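Local coordinates for tail fiber protein (Acinetobacter phage AM24, PDB 5W5P), which probably recognises, and may degrade, the capsular polysaccharide of its Acinetobacter baumannii host as the tailspike of the phage, at residues T56-Q61 with G70-A75; A515-V520 with V537-T542. All blocks are in the same frame, centred on the assembly; numbering follows the deposited sequence.

How the contacts relate
Contacts 1 and 2 are two antiparallel beta hairpins near opposite ends of an elongated chain, their centres about 96 Å apart and their nearest atoms about 84 Å apart. The centres lie about 49 and 48 Å from the centre of the chain, on opposite sides of it, and the parallel beta-helix characteristic of tailspikes fills the length between. Contact 1 closes before contact 2 opens in the sequence, and the two do not touch. What they share is the trimer: both hairpins pack against the third subunit and also reach the second. A bound zinc ion lies about 8 Å from the side chain of Gln61, in contact 1.

Contact 1. Residues T56-Q61 with G70-A75; sequences TVYVGQ and GGLFYA
Val59 meets Phe73 on the buried face of this hairpin, where CG2 of the valine comes within 3.6 Å of CD1 on the phenylalanine ring. The approach to the ring is oblique. It runs diagonally between the strands, since Val59 is paired with Gly71 and Phe73 with Val57. Phe73 CG, anti to its own carbonyl carbon (chi1 -70°), starts the ring on its way toward Val59. At Gly71 the backbone angles (phi 159°) would press a CB against the carbonyl O of Gly70, a strain that glycine avoids.

On the other face are Thr56, Tyr58, Leu72 and Tyr74. Tyr58 CG is anti to the backbone N (chi1 174°), and its ring leans obliquely over the Gly71 peptide, with CD2 3.4 Å from Gly71 O. Leu72 CD2 sits between the two side chains of the neighbouring strand, 4.1 Å from Tyr58 CB and 4.0 Å from Thr56 CG2. Thr56 turns its other branch to Tyr74, OG1 lying 3.6 Å from Tyr74 CB, while the tyrosine ring leads off from the contact.

Reciprocal backbone hydrogen bonds hold this arrangement in register. Val57 and Phe73 exchange two, and Val59 and Gly71 exchange another two; the bond from Gly71 N to Val59 O measures 3.0 Å.

The hairpin forms one side of a four-stranded antiparallel sheet in which strand 71-75 is followed by strand 97-100. Helix 42-46 covers the buried face, its Leu45 touching Val57, Val59 and Phe73. The opposite face turns to the other subunits: Tyr58 of the third subunit packs on Thr56 and Leu72, and Lys101 of the second subunit packs on Tyr58; the same lysine hydrogen-bonds to Gly60 O, just past strand 56-59.

Contact 2. Residues A515-V520 with V537-T542; sequences AKVSLV and VAASLT
Ser518 and Ser540 face each other through flat peptide groups that separate two unlike side-chain layers: Val517, Leu519, Ala539 and Leu541 on one side, Ser518, Val520, Ala538 and Ser540 on the other. Each serine N-H donates to the other's carbonyl O at 3.0 Å, the bond from Ser540 N being the more bent (136° at the hydrogen). Val520 and Ala538 make the same exchange, with 3.2 Å between each N and the opposite O, and Thr542 N reaches Lys516 O at 2.7 Å.

In the apolar layer Ala539 CB rests against two methyls that also touch each other, 3.5 Å from Leu519 CD2 and 3.8 Å from Val517 CG1. With CG anti to the backbone N (chi1 -177°) and chi2 near 64°, Leu541 brings CD1 to 3.9 Å from Ala515 CB. The pair is an antiparallel beta hairpin, and strand 535-546 is one of the two outer strands, within the chain, of a five-stranded sheet whose apolar layer packs on Leu569 and Ile571 of strand 569-574.

The other layer faces the third subunit. Val520 CG1 meets Ala538 CB at 3.9 Å, and Ser518 CB meets Thr542 CG2 at 3.7 Å. Phe499 of the third subunit packs on Val520, and Lys516 NZ hydrogen-bonds to Asn497 OD1 of its own chain and forms a salt bridge with Asp495 of the second subunit.

Contact 1. Residues T56-Q61 with G70-A75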
ATOM      1  N   THR A  56     -38.810 -36.372  -8.810  1.00 49.81           N
ATOM      2  CA  THR A  56     -38.059 -35.692  -7.763  1.00 48.82           C
ATOM      3  C   THR A  56     -38.860 -35.759  -6.471  1.00 48.53           C
ATOM      4  O   THR A  56     -40.029 -35.353  -6.437  1.00 49.26           O
ATOM      5  CB  THR A  56     -37.755 -34.239  -8.131  1.00 48.51           C
ATOM      6  OG1 THR A  56     -37.155 -34.182  -9.431  1.00 49.54           O
ATOM      7  CG2 THR A  56     -36.790 -33.639  -7.116  1.00 50.47           C
ATOM      8  N   VAL A  57     -38.234 -36.283  -5.418  1.00 42.71           N
ATOM      9  CA  VAL A  57     -38.821 -36.347  -4.090  1.00 42.54           C
ATOM     10  C   VAL A  57     -37.895 -35.624  -3.123  1.00 47.22           C
ATOM     11  O   VAL A  57     -36.711 -35.409  -3.395  1.00 49.29           O
ATOM     12  CB  VAL A  57     -39.061 -37.798  -3.623  1.00 43.43           C
ATOM     13  CG1 VAL A  57     -40.049 -38.497  -4.543  1.00 43.82           C
ATOM     14  CG2 VAL A  57     -37.745 -38.557  -3.565  1.00 44.04           C
ATOM     15  N   TYR A  58     -38.445 -35.254  -1.976  1.00 47.15           N
ATOM     16  CA  TYR A  58     -37.691 -34.568  -0.939  1.00 47.24           C
ATOM     17  C   TYR A  58     -37.431 -35.519   0.220  1.00 50.02           C
ATOM     18  O   TYR A  58     -38.366 -36.130   0.749  1.00 51.70           O
ATOM     19  CB  TYR A  58     -38.439 -33.326  -0.449  1.00 47.53           C
ATOM     20  CG  TYR A  58     -37.767 -32.663   0.725  1.00 46.79           C
ATOM     21  CD1 TYR A  58     -38.227 -32.871   2.015  1.00 42.87           C
ATOM     22  CD2 TYR A  58     -36.659 -31.842   0.546  1.00 46.16           C
ATOM     23  CE1 TYR A  58     -37.614 -32.282   3.092  1.00 44.68           C
ATOM     24  CE2 TYR A  58     -36.035 -31.245   1.627  1.00 43.92           C
ATOM     25  CZ  TYR A  58     -36.520 -31.469   2.896  1.00 46.56           C
ATOM     26  OH  TYR A  58     -35.918 -30.885   3.986  1.00 51.50           O
ATOM     27  N   VAL A  59     -36.164 -35.651   0.606  1.00 49.90           N
ATOM     28  CA  VAL A  59     -35.774 -36.407   1.792  1.00 49.36           C
ATOM     29  C   VAL A  59     -35.496 -35.415   2.912  1.00 51.76           C
ATOM     30  O   VAL A  59     -34.727 -34.461   2.731  1.00 54.06           O
ATOM     31  CB  VAL A  59     -34.549 -37.295   1.518  1.00 49.62           C
ATOM     32  CG1 VAL A  59     -34.264 -38.185   2.716  1.00 48.79           C
ATOM     33  CG2 VAL A  59     -34.768 -38.132   0.268  1.00 50.59           C
ATOM     34  N   GLY A  60     -36.111 -35.643   4.073  1.00 48.59           N
ATOM     35  CA  GLY A  60     -36.080 -34.641   5.127  1.00 44.02           C
ATOM     36  C   GLY A  60     -34.720 -34.495   5.786  1.00 41.79           C
ATOM     37  O   GLY A  60     -34.281 -33.381   6.076  1.00 41.76           O
ATOM     38  N   GLN A  61     -34.048 -35.610   6.050  1.00 41.93           N
ATOM     39  CA  GLN A  61     -32.783 -35.617   6.776  1.00 46.42           C
ATOM     40  C   GLN A  61     -32.093 -36.955   6.519  1.00 48.62           C
ATOM     41  O   GLN A  61     -32.583 -37.788   5.748  1.00 48.30           O
ATOM     42  CB  GLN A  61     -33.003 -35.355   8.273  1.00 43.08           C
ATOM     43  CG  GLN A  61     -33.965 -36.321   8.949  1.00 46.29           C
ATOM     44  CD  GLN A  61     -34.570 -35.755  10.222  1.00 50.79           C
ATOM     45  OE1 GLN A  61     -35.067 -34.628  10.242  1.00 54.39           O
ATOM     46  NE2 GLN A  61     -34.522 -36.535  11.296  1.00 51.42           N
ATOM     47  N   GLY A  70     -30.677 -33.283   4.324  1.00 44.76           N
ATOM     48  CA  GLY A  70     -31.843 -33.390   3.474  1.00 42.64           C
ATOM     49  C   GLY A  70     -31.684 -32.641   2.162  1.00 46.28           C
ATOM     50  O   GLY A  70     -30.733 -31.893   1.936  1.00 49.06           O
ATOM     51  N   GLY A  71     -32.648 -32.854   1.277  1.00 48.70           N
ATOM     52  CA  GLY A  71     -32.654 -32.180  -0.004  1.00 45.43           C
ATOM     53  C   GLY A  71     -33.512 -32.933  -1.002  1.00 44.25           C
ATOM     54  O   GLY A  71     -34.189 -33.903  -0.666  1.00 43.94           O
ATOM     55  N   LEU A  72     -33.459 -32.457  -2.243  1.00 47.00           N
ATOM     56  CA  LEU A  72     -34.211 -33.053  -3.338  1.00 46.86           C
ATOM     57  C   LEU A  72     -33.373 -34.115  -4.039  1.00 44.52           C
ATOM     58  O   LEU A  72     -32.170 -33.935  -4.249  1.00 45.52           O
ATOM     59  CB  LEU A  72     -34.637 -31.984  -4.348  1.00 46.07           C
ATOM     60  CG  LEU A  72     -35.591 -30.884  -3.878  1.00 45.85           C
ATOM     61  CD1 LEU A  72     -35.476 -29.672  -4.787  1.00 40.49           C
ATOM     62  CD2 LEU A  72     -37.033 -31.390  -3.835  1.00 40.10           C
ATOM     63  N   PHE A  73     -34.021 -35.218  -4.404  1.00 41.55           N
ATOM     64  CA  PHE A  73     -33.389 -36.317  -5.122  1.00 44.71           C
ATOM     65  C   PHE A  73     -34.280 -36.714  -6.291  1.00 49.56           C
ATOM     66  O   PHE A  73     -35.499 -36.834  -6.132  1.00 50.47           O
ATOM     67  CB  PHE A  73     -33.152 -37.521  -4.199  1.00 43.80           C
ATOM     68  CG  PHE A  73     -32.085 -37.294  -3.164  1.00 48.61           C
ATOM     69  CD1 PHE A  73     -32.388 -36.684  -1.955  1.00 45.76           C
ATOM     70  CD2 PHE A  73     -30.775 -37.686  -3.403  1.00 51.36           C
ATOM     71  CE1 PHE A  73     -31.404 -36.471  -1.004  1.00 39.75           C
ATOM     72  CE2 PHE A  73     -29.789 -37.474  -2.455  1.00 48.05           C
ATOM     73  CZ  PHE A  73     -30.105 -36.867  -1.255  1.00 42.05           C
ATOM     74  N   TYR A  74     -33.681 -36.911  -7.462  1.00 48.40           N
ATOM     75  CA  TYR A  74     -34.416 -37.347  -8.640  1.00 49.17           C
ATOM     76  C   TYR A  74     -33.955 -38.736  -9.056  1.00 49.63           C
ATOM     77  O   TYR A  74     -32.771 -39.068  -8.950  1.00 51.83           O
ATOM     78  CB  TYR A  74     -34.263 -36.357  -9.804  1.00 49.53           C
ATOM     79  CG  TYR A  74     -32.955 -36.435 -10.555  1.00 54.87           C
ATOM     80  CD1 TYR A  74     -31.818 -35.787 -10.074  1.00 62.61           C
ATOM     81  CD2 TYR A  74     -32.858 -37.133 -11.754  1.00 52.65           C
ATOM     82  CE1 TYR A  74     -30.615 -35.840 -10.757  1.00 63.68           C
ATOM     83  CE2 TYR A  74     -31.663 -37.196 -12.445  1.00 57.58           C
ATOM     84  CZ  TYR A  74     -30.542 -36.546 -11.943  1.00 63.86           C
ATOM     85  OH  TYR A  74     -29.347 -36.603 -12.630  1.00 65.07           O
ATOM     86  N   ALA A  75     -34.905 -39.547  -9.512  1.00 51.66           N
ATOM     87  CA  ALA A  75     -34.623 -40.920  -9.928  1.00 53.06           C
ATOM     88  C   ALA A  75     -34.049 -40.887 -11.338  1.00 53.38           C
ATOM     89  O   ALA A  75     -34.774 -40.687 -12.314  1.00 53.00           O
ATOM     90  CB  ALA A  75     -35.881 -41.777  -9.856  1.00 51.00           C
TER

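Contact 2. Residues A515-V520 with V537-T542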
ATOM      1  N   ALA A 515      34.676  28.235  -8.617  1.00 46.10           N
ATOM      2  CA  ALA A 515      34.823  29.141  -7.489  1.00 45.55           C
ATOM      3  C   ALA A 515      33.974  28.659  -6.323  1.00 46.54           C
ATOM      4  O   ALA A 515      32.847  28.187  -6.513  1.00 49.26           O
ATOM      5  CB  ALA A 515      34.417  30.568  -7.869  1.00 42.81           C
ATOM      6  N   LYS A 516      34.516  28.777  -5.117  1.00 47.03           N
ATOM      7  CA  LYS A 516      33.788  28.493  -3.888  1.00 45.02           C
ATOM      8  C   LYS A 516      33.526  29.811  -3.171  1.00 48.89           C
ATOM      9  O   LYS A 516      34.472  30.508  -2.783  1.00 54.46           O
ATOM     10  CB  LYS A 516      34.577  27.533  -2.998  1.00 46.87           C
ATOM     11  CG  LYS A 516      35.133  26.319  -3.731  1.00 45.29           C
ATOM     12  CD  LYS A 516      34.024  25.459  -4.310  1.00 42.16           C
ATOM     13  CE  LYS A 516      33.144  24.891  -3.203  1.00 42.05           C
ATOM     14  NZ  LYS A 516      32.111  23.930  -3.704  1.00 39.10           N
ATOM     15  N   VAL A 517      32.250  30.154  -3.003  1.00 47.96           N
ATOM     16  CA  VAL A 517      31.837  31.419  -2.406  1.00 46.89           C
ATOM     17  C   VAL A 517      30.983  31.134  -1.180  1.00 45.42           C
ATOM     18  O   VAL A 517      30.228  30.156  -1.154  1.00 47.37           O
ATOM     19  CB  VAL A 517      31.067  32.295  -3.420  1.00 46.62           C
ATOM     20  CG1 VAL A 517      30.650  33.611  -2.790  1.00 43.96           C
ATOM     21  CG2 VAL A 517      31.923  32.551  -4.651  1.00 48.83           C
ATOM     22  N   SER A 518      31.110  31.986  -0.164  1.00 44.66           N
ATOM     23  CA  SER A 518      30.272  31.944   1.026  1.00 48.33           C
ATOM     24  C   SER A 518      29.503  33.256   1.138  1.00 52.97           C
ATOM     25  O   SER A 518      30.047  34.328   0.856  1.00 58.35           O
ATOM     26  CB  SER A 518      31.117  31.705   2.283  1.00 54.01           C
ATOM     27  OG  SER A 518      30.329  31.222   3.356  1.00 59.63           O
ATOM     28  N   LEU A 519      28.232  33.169   1.542  1.00 51.46           N
ATOM     29  CA  LEU A 519      27.335  34.317   1.584  1.00 47.53           C
ATOM     30  C   LEU A 519      26.651  34.429   2.939  1.00 50.66           C
ATOM     31  O   LEU A 519      26.418  33.429   3.623  1.00 57.50           O
ATOM     32  CB  LEU A 519      26.233  34.229   0.519  1.00 45.14           C
ATOM     33  CG  LEU A 519      26.613  33.887  -0.912  1.00 47.38           C
ATOM     34  CD1 LEU A 519      25.362  33.707  -1.746  1.00 47.24           C
ATOM     35  CD2 LEU A 519      27.466  34.989  -1.470  1.00 52.63           C
ATOM     36  N   VAL A 520      26.294  35.659   3.295  1.00 48.37           N
ATOM     37  CA  VAL A 520      25.382  35.930   4.399  1.00 47.48           C
ATOM     38  C   VAL A 520      24.348  36.935   3.906  1.00 48.42           C
ATOM     39  O   VAL A 520      24.698  37.917   3.243  1.00 48.07           O
ATOM     40  CB  VAL A 520      26.124  36.455   5.647  1.00 46.22           C
ATOM     41  CG1 VAL A 520      27.068  37.596   5.278  1.00 42.93           C
ATOM     42  CG2 VAL A 520      25.139  36.878   6.729  1.00 45.70           C
ATOM     43  N   VAL A 537      23.651  41.259   0.854  1.00 52.70           N
ATOM     44  CA  VAL A 537      24.511  40.093   0.713  1.00 50.32           C
ATOM     45  C   VAL A 537      25.963  40.530   0.840  1.00 53.26           C
ATOM     46  O   VAL A 537      26.367  41.554   0.277  1.00 50.22           O
ATOM     47  CB  VAL A 537      24.280  39.378  -0.636  1.00 49.14           C
ATOM     48  CG1 VAL A 537      25.320  38.285  -0.853  1.00 43.34           C
ATOM     49  CG2 VAL A 537      22.868  38.812  -0.711  1.00 47.38           C
ATOM     50  N   ALA A 538      26.745  39.751   1.583  1.00 54.73           N
ATOM     51  CA  ALA A 538      28.196  39.850   1.593  1.00 49.62           C
ATOM     52  C   ALA A 538      28.766  38.510   1.150  1.00 49.37           C
ATOM     53  O   ALA A 538      28.374  37.463   1.674  1.00 53.16           O
ATOM     54  CB  ALA A 538      28.723  40.228   2.978  1.00 45.48           C
ATOM     55  N   ALA A 539      29.674  38.544   0.182  1.00 47.99           N
ATOM     56  CA  ALA A 539      30.272  37.351  -0.394  1.00 46.38           C
ATOM     57  C   ALA A 539      31.769  37.312  -0.109  1.00 46.07           C
ATOM     58  O   ALA A 539      32.418  38.343   0.079  1.00 46.41           O
ATOM     59  CB  ALA A 539      30.041  37.298  -1.908  1.00 46.55           C
ATOM     60  N   SER A 540      32.317  36.101  -0.102  1.00 45.46           N
ATOM     61  CA  SER A 540      33.746  35.920   0.097  1.00 44.78           C
ATOM     62  C   SER A 540      34.206  34.721  -0.716  1.00 45.13           C
ATOM     63  O   SER A 540      33.598  33.652  -0.642  1.00 48.08           O
ATOM     64  CB  SER A 540      34.072  35.720   1.577  1.00 46.10           C
ATOM     65  OG  SER A 540      35.467  35.658   1.785  1.00 51.84           O
ATOM     66  N   LEU A 541      35.268  34.904  -1.493  1.00 47.65           N
ATOM     67  CA  LEU A 541      35.847  33.822  -2.287  1.00 46.82           C
ATOM     68  C   LEU A 541      36.649  32.923  -1.352  1.00 51.64           C
ATOM     69  O   LEU A 541      37.762  33.265  -0.947  1.00 59.74           O
ATOM     70  CB  LEU A 541      36.720  34.385  -3.402  1.00 44.16           C
ATOM     71  CG  LEU A 541      37.341  33.383  -4.375  1.00 47.13           C
ATOM     72  CD1 LEU A 541      36.257  32.659  -5.167  1.00 42.97           C
ATOM     73  CD2 LEU A 541      38.334  34.071  -5.311  1.00 44.47           C
ATOM     74  N   THR A 542      36.082  31.768  -1.002  1.00 46.00           N
ATOM     75  CA  THR A 542      36.752  30.838  -0.102  1.00 46.19           C
ATOM     76  C   THR A 542      37.672  29.867  -0.827  1.00 48.00           C
ATOM     77  O   THR A 542      38.606  29.339  -0.216  1.00 51.46           O
ATOM     78  CB  THR A 542      35.727  30.035   0.709  1.00 46.74           C
ATOM     79  OG1 THR A 542      35.288  28.896  -0.047  1.00 42.98           O
ATOM     80  CG2 THR A 542      34.532  30.900   1.060  1.00 52.63           C
TER